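Local coordinates for hypothetical protein SSO2532 (Sulfolobus solfataricus, PDB 1VPH) that is of unknown function, belongs to the YjbQ (UPF0047) family, forms a trimer and holds a metal ion beside a bound phosphate, at residues Gly49-Val55 against Ala109-Val115; His57-Ala61 against Ala100-Ala104. One frame throughout, in Å; residues are numbered along the deposited sequence.

Contact 1. Residues Gly49-Val55 against Ala109-Val115; sequences GICLIFV and AERVFPV
Strands 49-55 and 110-115 run antiparallel side by side, their axes 4.3 Å apart at closest approach. Cys51, Ile53 and Gly49 form hydrogen-bonded pairs with Phe113, Arg111 and Val115, each with both N-H...O bonds. The Cys51 N to Phe113 O bond is 2.8 Å long. Ile53 N meets Arg111 O at 3.0 Å, almost in line with that carbonyl. At the far end Val55 N bonds to the O of Ala109, just before the second strand. In the non-hydrogen-bonded pairs between them, CA-H groups point at carbonyl oxygens, as Glu110 CA does at Ile53 O.

Cys51, Ile53, Phe113 and Val115 share one face. Ile53 CD1 reaches Phe113 CD1 at 3.5 Å, the end of the isoleucine lying obliquely to the ring. Val115 CG2 packs on Cys51 CB at 3.7 Å. This pair of strands belongs to the five-stranded antiparallel sheet of the YjbQ-like fold, where strand 137-148 flanks 49-55 on its other edge. Helix 34-44 covers Cys51 and Val115.

Leu52, Phe54, Glu110 and Val112 share the other face, which meets the neighbouring subunits. With CG anti to the backbone N (chi1 177°), Leu52 brings CD1 to Val112 CG2 at 3.7 Å and equally close to Glu110 CB. Glu110 CB lies at the edge of the Phe54 ring, near its plane, 3.8 Å from CD1. The glutamate chain bends at chi2 (-87°), and its OE2 accepts a hydrogen bond from Val112 N of the third subunit. Phe54 also meets the ring of Phe113 of that subunit.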
loop_
_atom_site.group_PDB
_atom_site.type_symbol
_atom_site.label_atom_id
_atom_site.label_comp_id
_atom_site.label_asym_id
_atom_site.label_seq_id
_atom_site.Cartn_x
_atom_site.Cartn_y
_atom_site.Cartn_z
ATOM N N GLY C 49 -10.155 5.349 -14.684
ATOM C CA GLY C 49 -9.745 6.047 -13.499
ATOM C C GLY C 49 -9.165 5.083 -12.495
ATOM O O GLY C 49 -8.505 4.094 -12.879
ATOM N N ILE C 50 -9.413 5.371 -11.230
ATOM C CA ILE C 50 -8.931 4.544 -10.160
ATOM C C ILE C 50 -10.055 4.248 -9.186
ATOM O O ILE C 50 -11.056 4.967 -9.117
ATOM C CB ILE C 50 -7.726 5.162 -9.403
ATOM C CG1 ILE C 50 -8.068 6.534 -8.840
ATOM C CG2 ILE C 50 -6.515 5.294 -10.344
ATOM C CD1 ILE C 50 -7.103 7.017 -7.788
ATOM N N CYS C 51 -9.897 3.149 -8.453
ATOM C CA CYS C 51 -10.847 2.800 -7.422
ATOM C C CYS C 51 -10.012 2.624 -6.135
ATOM O O CYS C 51 -9.124 1.739 -6.075
ATOM C CB CYS C 51 -11.590 1.549 -7.781
ATOM S SG CYS C 51 -12.612 0.897 -6.446
ATOM N N LEU C 52 -10.282 3.492 -5.163
ATOM C CA LEU C 52 -9.750 3.440 -3.828
ATOM C C LEU C 52 -10.717 2.703 -2.907
ATOM O O LEU C 52 -11.872 3.071 -2.786
ATOM C CB LEU C 52 -9.552 4.875 -3.282
ATOM C CG LEU C 52 -9.067 5.041 -1.837
ATOM C CD1 LEU C 52 -7.645 4.435 -1.618
ATOM C CD2 LEU C 52 -9.065 6.502 -1.349
ATOM N N ILE C 53 -10.219 1.670 -2.229
ATOM C CA ILE C 53 -10.983 0.928 -1.246
ATOM C C ILE C 53 -10.266 1.100 0.088
ATOM O O ILE C 53 -9.110 0.664 0.228
ATOM C CB ILE C 53 -10.990 -0.579 -1.613
ATOM C CG1 ILE C 53 -11.529 -0.789 -3.028
ATOM C CG2 ILE C 53 -11.783 -1.378 -0.585
ATOM C CD1 ILE C 53 -10.480 -1.175 -4.028
ATOM N N PHE C 54 -10.932 1.731 1.041
ATOM C CA PHE C 54 -10.291 2.338 2.236
ATOM C C PHE C 54 -11.120 2.061 3.487
ATOM O O PHE C 54 -12.341 2.198 3.460
ATOM C CB PHE C 54 -10.104 3.834 2.007
ATOM C CG PHE C 54 -9.565 4.594 3.200
ATOM C CD1 PHE C 54 -8.190 4.760 3.408
ATOM C CD2 PHE C 54 -10.428 5.148 4.135
ATOM C CE1 PHE C 54 -7.737 5.450 4.527
ATOM C CE2 PHE C 54 -9.939 5.839 5.266
ATOM C CZ PHE C 54 -8.602 5.995 5.430
ATOM N N VAL C 55 -10.443 1.631 4.556
ATOM C CA VAL C 55 -11.090 1.514 5.879
ATOM C C VAL C 55 -10.537 2.578 6.806
ATOM O O VAL C 55 -9.322 2.761 6.999
ATOM C CB VAL C 55 -10.958 0.146 6.523
ATOM C CG1 VAL C 55 -11.577 -0.890 5.669
ATOM C CG2 VAL C 55 -9.557 -0.205 6.743
ATOM N N ALA C 109 -4.487 0.364 5.305
ATOM C CA ALA C 109 -5.932 0.637 5.303
ATOM C C ALA C 109 -6.569 0.645 3.936
ATOM O O ALA C 109 -7.822 0.703 3.851
ATOM C CB ALA C 109 -6.155 1.984 5.890
ATOM N N GLU C 110 -5.751 0.678 2.875
ATOM C CA GLU C 110 -6.300 0.893 1.509
ATOM C C GLU C 110 -5.642 0.088 0.443
ATOM O O GLU C 110 -4.478 -0.298 0.592
ATOM C CB GLU C 110 -6.260 2.353 1.112
ATOM C CG GLU C 110 -4.985 2.889 0.461
ATOM C CD GLU C 110 -3.927 3.383 1.466
ATOM O OE1 GLU C 110 -4.280 3.660 2.635
ATOM O OE2 GLU C 110 -2.738 3.515 1.059
ATOM N N ARG C 111 -6.394 -0.163 -0.625
ATOM C CA ARG C 111 -5.829 -0.651 -1.827
ATOM C C ARG C 111 -6.401 0.190 -2.971
ATOM O O ARG C 111 -7.493 0.713 -2.885
ATOM C CB ARG C 111 -6.128 -2.133 -2.002
ATOM C CG ARG C 111 -5.392 -3.093 -1.115
ATOM C CD ARG C 111 -3.872 -3.020 -1.298
ATOM N NE ARG C 111 -3.243 -4.033 -0.466
ATOM C CZ ARG C 111 -2.831 -3.874 0.780
ATOM N NH1 ARG C 111 -2.955 -2.718 1.398
ATOM N NH2 ARG C 111 -2.255 -4.902 1.409
ATOM N N VAL C 112 -5.614 0.346 -4.006
ATOM C CA VAL C 112 -6.002 1.176 -5.177
ATOM C C VAL C 112 -5.954 0.278 -6.416
ATOM O O VAL C 112 -4.950 -0.446 -6.635
ATOM C CB VAL C 112 -5.114 2.364 -5.363
ATOM C CG1 VAL C 112 -5.537 3.182 -6.581
ATOM C CG2 VAL C 112 -5.124 3.206 -4.105
ATOM N N PHE C 113 -7.055 0.243 -7.159
ATOM C CA PHE C 113 -7.154 -0.569 -8.377
ATOM C C PHE C 113 -7.353 0.361 -9.599
ATOM O O PHE C 113 -7.941 1.439 -9.467
ATOM C CB PHE C 113 -8.338 -1.540 -8.327
ATOM C CG PHE C 113 -8.109 -2.762 -7.493
ATOM C CD1 PHE C 113 -8.070 -2.667 -6.134
ATOM C CD2 PHE C 113 -7.941 -4.005 -8.101
ATOM C CE1 PHE C 113 -7.830 -3.774 -5.366
ATOM C CE2 PHE C 113 -7.711 -5.124 -7.345
ATOM C CZ PHE C 113 -7.670 -5.012 -5.965
ATOM N N PRO C 114 -6.872 -0.076 -10.782
ATOM C CA PRO C 114 -7.239 0.662 -11.962
ATOM C C PRO C 114 -8.683 0.351 -12.329
ATOM O O PRO C 114 -9.186 -0.717 -12.006
ATOM C CB PRO C 114 -6.312 0.119 -13.068
ATOM C CG PRO C 114 -5.325 -0.748 -12.378
ATOM C CD PRO C 114 -6.030 -1.220 -11.134
ATOM N N VAL C 115 -9.311 1.322 -12.972
ATOM C CA VAL C 115 -10.617 1.179 -13.590
ATOM C C VAL C 115 -10.423 1.533 -15.054
ATOM O O VAL C 115 -9.909 2.587 -15.372
ATOM C CB VAL C 115 -11.669 2.086 -12.911
ATOM C CG1 VAL C 115 -13.017 2.059 -13.696
ATOM C CG2 VAL C 115 -11.873 1.665 -11.488
#

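Contact 2. Residues His57-Ala61 against Ala100-Ala104. With K (potassium ion), chain K; PO4 (phosphate ion), chain L.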
loop_
_atom_site.group_PDB
_atom_site.type_symbol
_atom_site.label_atom_id
_atom_site.label_comp_id
_atom_site.label_asym_id
_atom_site.label_seq_id
_atom_site.Cartn_x
_atom_site.Cartn_y
_atom_site.Cartn_z
ATOM N N HIS C 57 -10.259 2.620 9.955
ATOM C CA HIS C 57 -10.231 1.807 11.153
ATOM C C HIS C 57 -8.767 1.509 11.365
ATOM O O HIS C 57 -8.027 1.363 10.400
ATOM C CB HIS C 57 -10.965 0.477 10.912
ATOM C CG HIS C 57 -12.438 0.587 10.694
ATOM N ND1 HIS C 57 -13.304 0.997 11.676
ATOM C CD2 HIS C 57 -13.206 0.264 9.622
ATOM C CE1 HIS C 57 -14.543 0.947 11.216
ATOM N NE2 HIS C 57 -14.512 0.493 9.975
ATOM N N SER C 58 -8.326 1.433 12.613
ATOM C CA SER C 58 -6.932 1.163 12.881
ATOM C C SER C 58 -6.670 -0.313 13.252
ATOM O O SER C 58 -5.491 -0.693 13.441
ATOM C CB SER C 58 -6.483 2.105 13.989
ATOM O OG SER C 58 -7.105 1.713 15.210
ATOM N N THR C 59 -7.712 -1.146 13.303
ATOM C CA THR C 59 -7.553 -2.567 13.642
ATOM C C THR C 59 -8.177 -3.489 12.577
ATOM O O THR C 59 -8.422 -4.677 12.796
ATOM C CB THR C 59 -8.145 -2.833 15.035
ATOM O OG1 THR C 59 -9.534 -2.584 15.020
ATOM C CG2 THR C 59 -7.449 -1.970 16.065
ATOM N N ALA C 60 -8.396 -2.903 11.413
ATOM C CA ALA C 60 -8.750 -3.609 10.220
ATOM C C ALA C 60 -7.915 -3.115 9.035
ATOM O O ALA C 60 -7.236 -2.065 9.095
ATOM C CB ALA C 60 -10.247 -3.467 9.929
ATOM N N ALA C 61 -7.925 -3.899 7.960
ATOM C CA ALA C 61 -7.144 -3.563 6.779
ATOM C C ALA C 61 -7.882 -3.990 5.517
ATOM O O ALA C 61 -8.913 -4.657 5.582
ATOM C CB ALA C 61 -5.739 -4.217 6.828
ATOM N N ALA C 100 -3.681 -6.258 16.673
ATOM C CA ALA C 100 -4.561 -5.836 15.590
ATOM C C ALA C 100 -4.074 -4.551 14.953
ATOM O O ALA C 100 -4.063 -4.409 13.734
ATOM C CB ALA C 100 -6.001 -5.665 16.127
ATOM N N HIS C 101 -3.640 -3.623 15.791
ATOM C CA HIS C 101 -3.048 -2.380 15.305
ATOM C C HIS C 101 -1.750 -2.636 14.500
ATOM O O HIS C 101 -1.513 -2.017 13.471
ATOM C CB HIS C 101 -2.663 -1.481 16.474
ATOM C CG HIS C 101 -3.835 -0.918 17.228
ATOM N ND1 HIS C 101 -4.582 0.125 16.735
ATOM C CD2 HIS C 101 -4.358 -1.228 18.433
ATOM C CE1 HIS C 101 -5.512 0.445 17.611
ATOM N NE2 HIS C 101 -5.415 -0.380 18.645
ATOM N N LEU C 102 -0.919 -3.566 14.970
ATOM C CA LEU C 102 0.306 -3.931 14.254
ATOM C C LEU C 102 0.029 -4.511 12.881
ATOM O O LEU C 102 0.623 -4.101 11.926
ATOM C CB LEU C 102 1.120 -4.897 15.108
ATOM C CG LEU C 102 1.685 -4.373 16.436
ATOM C CD1 LEU C 102 2.457 -5.479 17.180
ATOM C CD2 LEU C 102 2.573 -3.207 16.250
ATOM N N GLY C 103 -0.903 -5.454 12.799
ATOM C CA GLY C 103 -1.292 -6.050 11.519
ATOM C C GLY C 103 -1.804 -5.024 10.547
ATOM O O GLY C 103 -1.441 -5.013 9.380
ATOM N N ALA C 104 -2.683 -4.159 11.020
ATOM C CA ALA C 104 -3.289 -3.147 10.159
ATOM C C ALA C 104 -2.224 -2.154 9.680
ATOM O O ALA C 104 -2.211 -1.732 8.528
ATOM C CB ALA C 104 -4.366 -2.418 10.883
HETATM K K K K . -6.393 -0.387 20.636
HETATM P P PO4 L . -10.832 0.980 14.992
HETATM O O1 PO4 L . -11.236 0.492 16.323
HETATM O O2 PO4 L . -9.792 2.095 15.096
HETATM O O3 PO4 L . -11.990 1.654 14.288
HETATM O O4 PO4 L . -10.489 -0.153 14.057
HETATM O O HOH W 1 -6.465 1.624 20.971
#
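Thr59 has CG2 anti to its carbonyl carbon and OG1 between the backbone N and carbonyl carbon (chi1 64°), which sends the methyl to His101 and the hydroxyl to the phosphate. Ser58 OG takes the same position as Thr59 OG1 (chi1 70°) and also turns to the phosphate. Here the loop leading into strand 60-65 packs on helix 98-107 of the YjbQ-like fold, and in this structure the junction holds a phosphate and a potassium ion.

Thr59 CG2 sits over the face of the His101 ring, a CH-pi contact 3.5 Å from the centroid. Ser58 OG approaches the ring edge, near its plane, but makes no hydrogen bond with it. ND1 instead bonds to Asn65 OD1 of the third subunit, which helps fix the ring's rotation. NE2 on the far side binds the potassium ion, completed by His91, Asp95, Asn97 and a water.

The phosphate, probably from the crystallisation liquor, is gripped by backbone and side chains together. His57 ND1 donates in its ring plane to O3 at 3.0 Å, while its NE2 bonds to the backbone of His141. With His57 replaced by an alanine, phosphate O3 would probably lose this donor and His141 N its side-chain acceptor. Ser58 OG and N both donate to O2, the hydroxyl at 2.7 Å. Thr59 OG1 and N both reach O4. Arg137 and Arg140 add further donors to the anion.

Away from the ions, the helix meets the loop and the start of the strand through small residues. Ala100 CB lies 3.7 Å from Thr59 CB. Ala104 CB touches two backbone carbonyl oxygens, 3.3 Å from Ser58 O and 3.4 Å from Ala60 O.

Both contacts are buried, but they lie on opposite sides of the chain's centre. Contact 1 is strand against strand, held by regular backbone bonds and apolar packing. Contact 2 is loop and strand against helix, with no direct hydrogen bond between its segments; most of its polar side chains serve the phosphate or the metal, and others tie it to the third subunit. Contact 2 is nested within the loop that contact 1 closes. Strand 49-55 is followed by strand 60-65, and helix 98-107 by strand 110-116, so each strand of contact 1 is next in the chain to an element of contact 2. They touch where Val55 CG2 packs against Ala60 O at 3.8 Å.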